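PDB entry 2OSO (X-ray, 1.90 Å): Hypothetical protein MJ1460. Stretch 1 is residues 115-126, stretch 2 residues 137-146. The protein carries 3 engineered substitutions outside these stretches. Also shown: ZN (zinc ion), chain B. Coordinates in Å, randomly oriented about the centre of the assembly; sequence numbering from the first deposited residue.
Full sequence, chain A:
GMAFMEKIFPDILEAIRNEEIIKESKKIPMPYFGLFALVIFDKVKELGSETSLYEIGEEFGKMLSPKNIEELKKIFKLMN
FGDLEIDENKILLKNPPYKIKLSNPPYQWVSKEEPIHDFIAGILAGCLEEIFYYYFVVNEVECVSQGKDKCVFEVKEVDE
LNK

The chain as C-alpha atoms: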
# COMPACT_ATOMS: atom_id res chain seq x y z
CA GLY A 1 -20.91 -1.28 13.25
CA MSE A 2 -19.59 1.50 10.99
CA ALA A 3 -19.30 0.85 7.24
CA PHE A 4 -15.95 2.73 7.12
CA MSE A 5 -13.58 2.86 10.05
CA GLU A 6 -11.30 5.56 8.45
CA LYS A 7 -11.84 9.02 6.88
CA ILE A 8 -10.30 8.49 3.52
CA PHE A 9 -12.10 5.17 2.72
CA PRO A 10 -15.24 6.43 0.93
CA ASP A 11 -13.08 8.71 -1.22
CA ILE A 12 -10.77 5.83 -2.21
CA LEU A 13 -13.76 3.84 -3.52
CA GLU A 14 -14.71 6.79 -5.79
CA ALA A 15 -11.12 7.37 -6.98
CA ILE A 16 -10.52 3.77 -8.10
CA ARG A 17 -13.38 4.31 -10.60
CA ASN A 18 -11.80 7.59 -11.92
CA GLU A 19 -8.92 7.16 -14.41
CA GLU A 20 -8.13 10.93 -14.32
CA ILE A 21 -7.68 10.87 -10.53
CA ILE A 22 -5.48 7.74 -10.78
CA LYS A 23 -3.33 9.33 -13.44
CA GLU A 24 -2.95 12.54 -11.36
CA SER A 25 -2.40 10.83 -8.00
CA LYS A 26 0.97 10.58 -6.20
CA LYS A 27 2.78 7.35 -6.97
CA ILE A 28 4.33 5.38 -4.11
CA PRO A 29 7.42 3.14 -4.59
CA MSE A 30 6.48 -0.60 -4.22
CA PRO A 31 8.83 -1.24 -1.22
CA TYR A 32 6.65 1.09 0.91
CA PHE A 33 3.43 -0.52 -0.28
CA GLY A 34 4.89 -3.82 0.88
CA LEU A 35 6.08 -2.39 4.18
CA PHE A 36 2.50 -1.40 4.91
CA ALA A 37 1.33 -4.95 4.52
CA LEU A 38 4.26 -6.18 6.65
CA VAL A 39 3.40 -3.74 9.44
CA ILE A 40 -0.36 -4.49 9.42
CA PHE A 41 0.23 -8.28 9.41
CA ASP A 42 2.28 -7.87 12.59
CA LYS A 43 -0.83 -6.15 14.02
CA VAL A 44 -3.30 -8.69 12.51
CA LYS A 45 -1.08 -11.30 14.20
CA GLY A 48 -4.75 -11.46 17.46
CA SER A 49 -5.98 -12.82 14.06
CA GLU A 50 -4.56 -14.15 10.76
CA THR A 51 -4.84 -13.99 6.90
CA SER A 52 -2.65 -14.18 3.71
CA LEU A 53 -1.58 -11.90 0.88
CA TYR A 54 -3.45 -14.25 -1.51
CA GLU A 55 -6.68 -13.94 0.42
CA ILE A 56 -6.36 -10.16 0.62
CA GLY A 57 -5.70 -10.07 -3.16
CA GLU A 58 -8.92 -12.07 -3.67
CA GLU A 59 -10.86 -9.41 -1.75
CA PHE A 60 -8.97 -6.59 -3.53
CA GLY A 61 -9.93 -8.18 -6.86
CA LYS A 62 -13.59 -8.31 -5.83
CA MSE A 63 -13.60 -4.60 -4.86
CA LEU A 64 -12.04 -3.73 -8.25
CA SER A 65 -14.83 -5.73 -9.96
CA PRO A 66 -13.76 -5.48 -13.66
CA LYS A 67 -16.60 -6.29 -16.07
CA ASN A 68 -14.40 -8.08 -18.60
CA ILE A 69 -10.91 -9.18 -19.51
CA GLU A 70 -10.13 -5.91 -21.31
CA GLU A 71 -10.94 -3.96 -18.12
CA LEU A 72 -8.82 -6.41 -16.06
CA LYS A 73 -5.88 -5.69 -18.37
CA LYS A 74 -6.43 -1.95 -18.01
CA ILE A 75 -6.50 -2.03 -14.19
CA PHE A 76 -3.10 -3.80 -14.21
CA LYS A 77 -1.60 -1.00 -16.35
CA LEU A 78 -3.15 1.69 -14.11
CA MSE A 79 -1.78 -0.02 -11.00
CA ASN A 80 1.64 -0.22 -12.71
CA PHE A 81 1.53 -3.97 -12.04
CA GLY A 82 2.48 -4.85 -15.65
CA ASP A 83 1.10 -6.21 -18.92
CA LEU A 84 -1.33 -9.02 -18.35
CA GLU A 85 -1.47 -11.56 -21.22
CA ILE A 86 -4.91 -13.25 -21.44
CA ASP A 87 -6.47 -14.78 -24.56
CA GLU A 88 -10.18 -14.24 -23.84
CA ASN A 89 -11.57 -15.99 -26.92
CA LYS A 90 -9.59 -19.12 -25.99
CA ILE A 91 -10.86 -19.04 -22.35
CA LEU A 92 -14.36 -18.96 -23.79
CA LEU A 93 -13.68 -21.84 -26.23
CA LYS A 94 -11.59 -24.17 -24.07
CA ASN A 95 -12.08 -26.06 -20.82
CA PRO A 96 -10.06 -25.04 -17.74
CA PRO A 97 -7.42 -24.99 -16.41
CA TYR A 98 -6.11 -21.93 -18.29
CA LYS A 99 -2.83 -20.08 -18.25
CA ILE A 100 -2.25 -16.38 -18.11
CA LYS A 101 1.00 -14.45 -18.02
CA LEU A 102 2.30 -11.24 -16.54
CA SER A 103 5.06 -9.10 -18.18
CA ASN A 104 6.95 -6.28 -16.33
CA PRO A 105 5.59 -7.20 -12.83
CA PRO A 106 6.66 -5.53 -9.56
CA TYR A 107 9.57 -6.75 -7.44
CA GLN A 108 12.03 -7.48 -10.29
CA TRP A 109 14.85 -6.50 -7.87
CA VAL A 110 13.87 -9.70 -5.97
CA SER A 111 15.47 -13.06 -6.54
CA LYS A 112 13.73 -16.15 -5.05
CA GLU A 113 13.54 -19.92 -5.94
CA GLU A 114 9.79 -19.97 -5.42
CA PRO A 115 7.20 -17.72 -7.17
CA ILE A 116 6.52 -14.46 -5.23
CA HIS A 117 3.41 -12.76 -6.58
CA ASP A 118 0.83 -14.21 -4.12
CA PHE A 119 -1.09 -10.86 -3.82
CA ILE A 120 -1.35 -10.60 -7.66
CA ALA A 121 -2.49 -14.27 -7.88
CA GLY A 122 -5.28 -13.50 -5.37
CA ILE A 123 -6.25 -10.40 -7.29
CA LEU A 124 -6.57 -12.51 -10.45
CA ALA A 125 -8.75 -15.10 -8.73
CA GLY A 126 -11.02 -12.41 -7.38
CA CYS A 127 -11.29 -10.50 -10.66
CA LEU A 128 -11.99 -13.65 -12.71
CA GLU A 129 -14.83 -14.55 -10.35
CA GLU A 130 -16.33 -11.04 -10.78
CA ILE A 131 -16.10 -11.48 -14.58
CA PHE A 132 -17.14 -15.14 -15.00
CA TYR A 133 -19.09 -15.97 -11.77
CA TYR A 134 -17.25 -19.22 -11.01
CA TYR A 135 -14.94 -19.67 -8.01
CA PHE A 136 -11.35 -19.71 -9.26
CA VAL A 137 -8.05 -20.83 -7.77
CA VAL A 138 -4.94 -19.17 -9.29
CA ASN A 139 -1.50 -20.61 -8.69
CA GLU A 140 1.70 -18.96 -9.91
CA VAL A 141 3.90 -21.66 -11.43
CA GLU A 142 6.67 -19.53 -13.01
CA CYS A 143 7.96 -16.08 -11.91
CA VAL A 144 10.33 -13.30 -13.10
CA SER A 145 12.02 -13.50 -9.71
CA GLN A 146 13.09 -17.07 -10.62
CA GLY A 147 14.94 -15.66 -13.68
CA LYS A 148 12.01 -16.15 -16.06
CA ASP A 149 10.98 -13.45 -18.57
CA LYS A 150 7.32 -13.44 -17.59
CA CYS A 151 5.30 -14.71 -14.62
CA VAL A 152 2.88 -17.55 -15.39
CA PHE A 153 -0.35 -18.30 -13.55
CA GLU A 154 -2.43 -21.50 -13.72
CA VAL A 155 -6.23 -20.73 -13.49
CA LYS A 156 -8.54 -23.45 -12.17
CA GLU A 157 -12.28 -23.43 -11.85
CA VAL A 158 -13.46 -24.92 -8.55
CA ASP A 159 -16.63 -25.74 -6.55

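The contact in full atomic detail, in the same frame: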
# COMPACT_ATOMS: atom_id res chain seq x y z
N PRO A 115 7.98 -18.87 -6.66
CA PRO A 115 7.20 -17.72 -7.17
C PRO A 115 6.77 -16.78 -6.06
O PRO A 115 6.42 -17.28 -4.95
CB PRO A 115 6.01 -18.40 -7.87
CG PRO A 115 6.43 -19.67 -8.22
CD PRO A 115 7.37 -20.14 -7.12
N ILE A 116 6.70 -15.45 -6.32
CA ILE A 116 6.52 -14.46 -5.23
C ILE A 116 5.22 -13.67 -5.25
O ILE A 116 4.97 -12.99 -4.32
CB ILE A 116 7.73 -13.47 -5.06
CG1 ILE A 116 7.99 -12.60 -6.31
CG2 ILE A 116 9.08 -14.31 -4.73
CD1 ILE A 116 8.90 -11.44 -6.09
N HIS A 117 4.44 -13.75 -6.31
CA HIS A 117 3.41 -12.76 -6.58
C HIS A 117 2.07 -13.33 -6.09
O HIS A 117 1.11 -13.42 -6.85
CB HIS A 117 3.41 -12.38 -8.04
CG HIS A 117 4.55 -11.51 -8.45
ND1 HIS A 117 5.62 -11.98 -9.19
CD2 HIS A 117 4.88 -10.26 -8.09
CE1 HIS A 117 6.49 -11.00 -9.38
NE2 HIS A 117 6.07 -9.94 -8.70
N ASP A 118 2.03 -13.66 -4.79
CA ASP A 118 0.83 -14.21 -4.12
C ASP A 118 -0.35 -13.22 -4.10
O ASP A 118 -1.49 -13.64 -4.27
CB ASP A 118 1.08 -14.56 -2.67
CG ASP A 118 1.93 -15.78 -2.48
OD1 ASP A 118 2.56 -16.26 -3.44
OD2 ASP A 118 1.97 -16.21 -1.32
N PHE A 119 -0.07 -11.95 -3.78
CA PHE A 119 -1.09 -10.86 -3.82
C PHE A 119 -1.69 -10.73 -5.23
O PHE A 119 -2.91 -10.76 -5.38
CB PHE A 119 -0.49 -9.54 -3.31
CG PHE A 119 -1.41 -8.38 -3.37
CD1 PHE A 119 -2.59 -8.38 -2.63
CD2 PHE A 119 -1.09 -7.24 -4.09
CE1 PHE A 119 -3.46 -7.30 -2.71
CE2 PHE A 119 -1.96 -6.16 -4.11
CZ PHE A 119 -3.12 -6.19 -3.39
N ILE A 120 -0.85 -10.67 -6.26
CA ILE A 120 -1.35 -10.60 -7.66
C ILE A 120 -2.21 -11.85 -8.04
O ILE A 120 -3.27 -11.75 -8.67
CB ILE A 120 -0.16 -10.39 -8.69
CG1 ILE A 120 0.38 -8.94 -8.64
CG2 ILE A 120 -0.62 -10.84 -10.11
CD1 ILE A 120 1.64 -8.65 -9.48
N ALA A 121 -1.80 -13.02 -7.58
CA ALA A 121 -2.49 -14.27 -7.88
C ALA A 121 -3.89 -14.25 -7.25
O ALA A 121 -4.86 -14.63 -7.89
CB ALA A 121 -1.65 -15.53 -7.40
N GLY A 122 -3.99 -13.71 -6.04
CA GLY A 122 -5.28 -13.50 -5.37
C GLY A 122 -6.12 -12.53 -6.13
O GLY A 122 -7.38 -12.72 -6.31
N ILE A 123 -5.50 -11.43 -6.51
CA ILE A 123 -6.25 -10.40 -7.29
C ILE A 123 -6.90 -11.05 -8.52
O ILE A 123 -8.07 -10.84 -8.82
CB ILE A 123 -5.39 -9.27 -7.75
CG1 ILE A 123 -4.97 -8.39 -6.53
CG2 ILE A 123 -6.20 -8.38 -8.73
CD1 ILE A 123 -3.92 -7.32 -6.94
N LEU A 124 -6.13 -11.86 -9.20
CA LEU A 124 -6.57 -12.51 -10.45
C LEU A 124 -7.72 -13.47 -10.19
O LEU A 124 -8.68 -13.49 -10.94
CB LEU A 124 -5.39 -13.24 -11.11
CG LEU A 124 -4.40 -12.34 -11.84
CD1 LEU A 124 -3.19 -13.18 -12.25
CD2 LEU A 124 -5.02 -11.60 -13.01
N ALA A 125 -7.66 -14.20 -9.09
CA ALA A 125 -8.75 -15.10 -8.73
C ALA A 125 -10.03 -14.33 -8.46
O ALA A 125 -11.12 -14.76 -8.88
CB ALA A 125 -8.38 -15.95 -7.48
N GLY A 126 -9.89 -13.21 -7.74
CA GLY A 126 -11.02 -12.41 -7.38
C GLY A 126 -11.65 -11.73 -8.57
O GLY A 126 -12.89 -11.66 -8.67
N VAL A 137 -9.34 -20.81 -8.47
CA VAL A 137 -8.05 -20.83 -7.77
C VAL A 137 -6.90 -20.56 -8.76
O VAL A 137 -6.82 -21.18 -9.80
CB VAL A 137 -7.79 -22.17 -7.07
CG1 VAL A 137 -6.39 -22.22 -6.56
CG2 VAL A 137 -8.82 -22.38 -5.91
N VAL A 138 -6.03 -19.62 -8.41
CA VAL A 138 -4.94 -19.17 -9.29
C VAL A 138 -3.62 -19.44 -8.58
O VAL A 138 -3.40 -19.01 -7.42
CB VAL A 138 -5.11 -17.68 -9.67
CG1 VAL A 138 -3.95 -17.15 -10.62
CG2 VAL A 138 -6.49 -17.47 -10.31
N ASN A 139 -2.75 -20.18 -9.25
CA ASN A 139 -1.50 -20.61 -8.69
C ASN A 139 -0.35 -20.21 -9.63
O ASN A 139 -0.35 -20.54 -10.79
CB ASN A 139 -1.55 -22.11 -8.46
CG ASN A 139 -0.26 -22.67 -7.90
OD1 ASN A 139 0.33 -22.11 -6.95
ND2 ASN A 139 0.17 -23.80 -8.45
N GLU A 140 0.62 -19.48 -9.10
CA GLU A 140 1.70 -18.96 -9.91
C GLU A 140 2.70 -20.10 -9.98
O GLU A 140 3.15 -20.59 -8.94
CB GLU A 140 2.33 -17.67 -9.32
CG GLU A 140 3.38 -17.04 -10.25
CD GLU A 140 4.00 -15.78 -9.69
OE1 GLU A 140 3.93 -15.58 -8.47
OE2 GLU A 140 4.58 -14.99 -10.47
N VAL A 141 3.04 -20.51 -11.20
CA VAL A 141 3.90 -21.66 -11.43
C VAL A 141 5.24 -21.26 -12.02
O VAL A 141 6.17 -22.04 -11.98
CB VAL A 141 3.16 -22.71 -12.35
CG1 VAL A 141 1.80 -23.21 -11.69
CG2 VAL A 141 2.88 -22.10 -13.76
N GLU A 142 5.35 -20.07 -12.62
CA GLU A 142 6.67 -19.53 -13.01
C GLU A 142 6.71 -18.04 -12.67
O GLU A 142 5.67 -17.37 -12.71
CB GLU A 142 6.99 -19.70 -14.51
CG GLU A 142 6.73 -21.03 -15.13
CD GLU A 142 7.04 -21.07 -16.65
OE1 GLU A 142 7.64 -20.12 -17.20
OE2 GLU A 142 6.64 -22.04 -17.29
N CYS A 143 7.89 -17.49 -12.41
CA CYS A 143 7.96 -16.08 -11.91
C CYS A 143 9.27 -15.42 -12.38
O CYS A 143 10.29 -16.08 -12.48
CB CYS A 143 7.83 -16.11 -10.40
SG CYS A 143 7.87 -14.54 -9.52
N VAL A 144 9.19 -14.13 -12.69
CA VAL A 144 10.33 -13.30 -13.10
C VAL A 144 11.44 -13.36 -12.05
O VAL A 144 12.64 -13.36 -12.36
CB VAL A 144 9.85 -11.83 -13.39
CG1 VAL A 144 11.04 -10.85 -13.61
CG2 VAL A 144 8.90 -11.82 -14.57
N SER A 145 11.04 -13.49 -10.78
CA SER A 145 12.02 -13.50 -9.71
C SER A 145 12.76 -14.84 -9.62
O SER A 145 13.77 -14.95 -8.91
CB SER A 145 11.36 -13.08 -8.39
OG SER A 145 10.99 -11.70 -8.43
N GLN A 146 12.30 -15.84 -10.38
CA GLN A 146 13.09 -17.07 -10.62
C GLN A 146 14.07 -16.96 -11.79
O GLN A 146 14.78 -17.91 -12.08
CB GLN A 146 12.20 -18.28 -10.90
CG GLN A 146 11.11 -18.57 -9.85
CD GLN A 146 10.17 -19.68 -10.34
OE1 GLN A 146 9.65 -19.60 -11.45
NE2 GLN A 146 9.98 -20.73 -9.54
ZN ZN B . 5.88 -13.63 -10.39
O HOH W 1 2.90 -16.87 -6.07

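A zinc ion pins the two stretches together: His-117 ND1 binds it at 2.0 Å, Glu-140 OE2 at 1.9 Å and Cys-143 SG at 2.4 Å, with a fourth ligand atom coming from elsewhere in the structure. One ligand thus sits just before a helix, at the N-cap position, while the other two lie on the strand and just past its end. The shared metal explains why His-117 ND1 and Glu-140 OE2 approach to 3.4 Å without a hydrogen bond.

The ligands are themselves held by a second layer of bonds. Glu-140, extended with chi1 and chi2 both t, uses both carboxylate oxygens: OE2 takes the metal, while OE1 accepts a hydrogen bond from His-117 N at 2.9 Å. A water bridges further, donating to Glu-140 OE1 at 2.9 Å and to Asp-118 OD1 at 2.7 Å, so two acidic side chains share it. Cys-143 SG accepts long hydrogen bonds from Ile-116 N at 3.5 Å and Ser-145 N at 3.6 Å. Backbone amides from both stretches therefore converge on one ligand atom. Within its own stretch, Cys-143 N donates to Gln-146 OE1 at 2.9 Å, tying the turn to the site. The rule: adjacent amides, Ile-116 and His-117, each bond a metal-binding side chain.

Pro-115 packs beside this polar centre, its CB 3.9 Å from Cys-143 CB and its CD 3.6 Å from Gln-146 NE2.

Farther along, the contact turns apolar. The helix and strand run roughly antiparallel, at 152°, with axes approaching to 7.3 Å. Here Val-138 points toward the helix and meets two alanines and a leucine CB: its CG2 lies 3.7 Å from Ala-125 CB, and its CG1 lies 4.3 Å from Ala-121 CB and 4.2 Å from Leu-124 CB. From Val-137 to Val-141 the CA-to-CB bonds alternate, Val-138 and Glu-140 toward the helix stretch, the others away; Glu-142 also points away, Cys-143 toward.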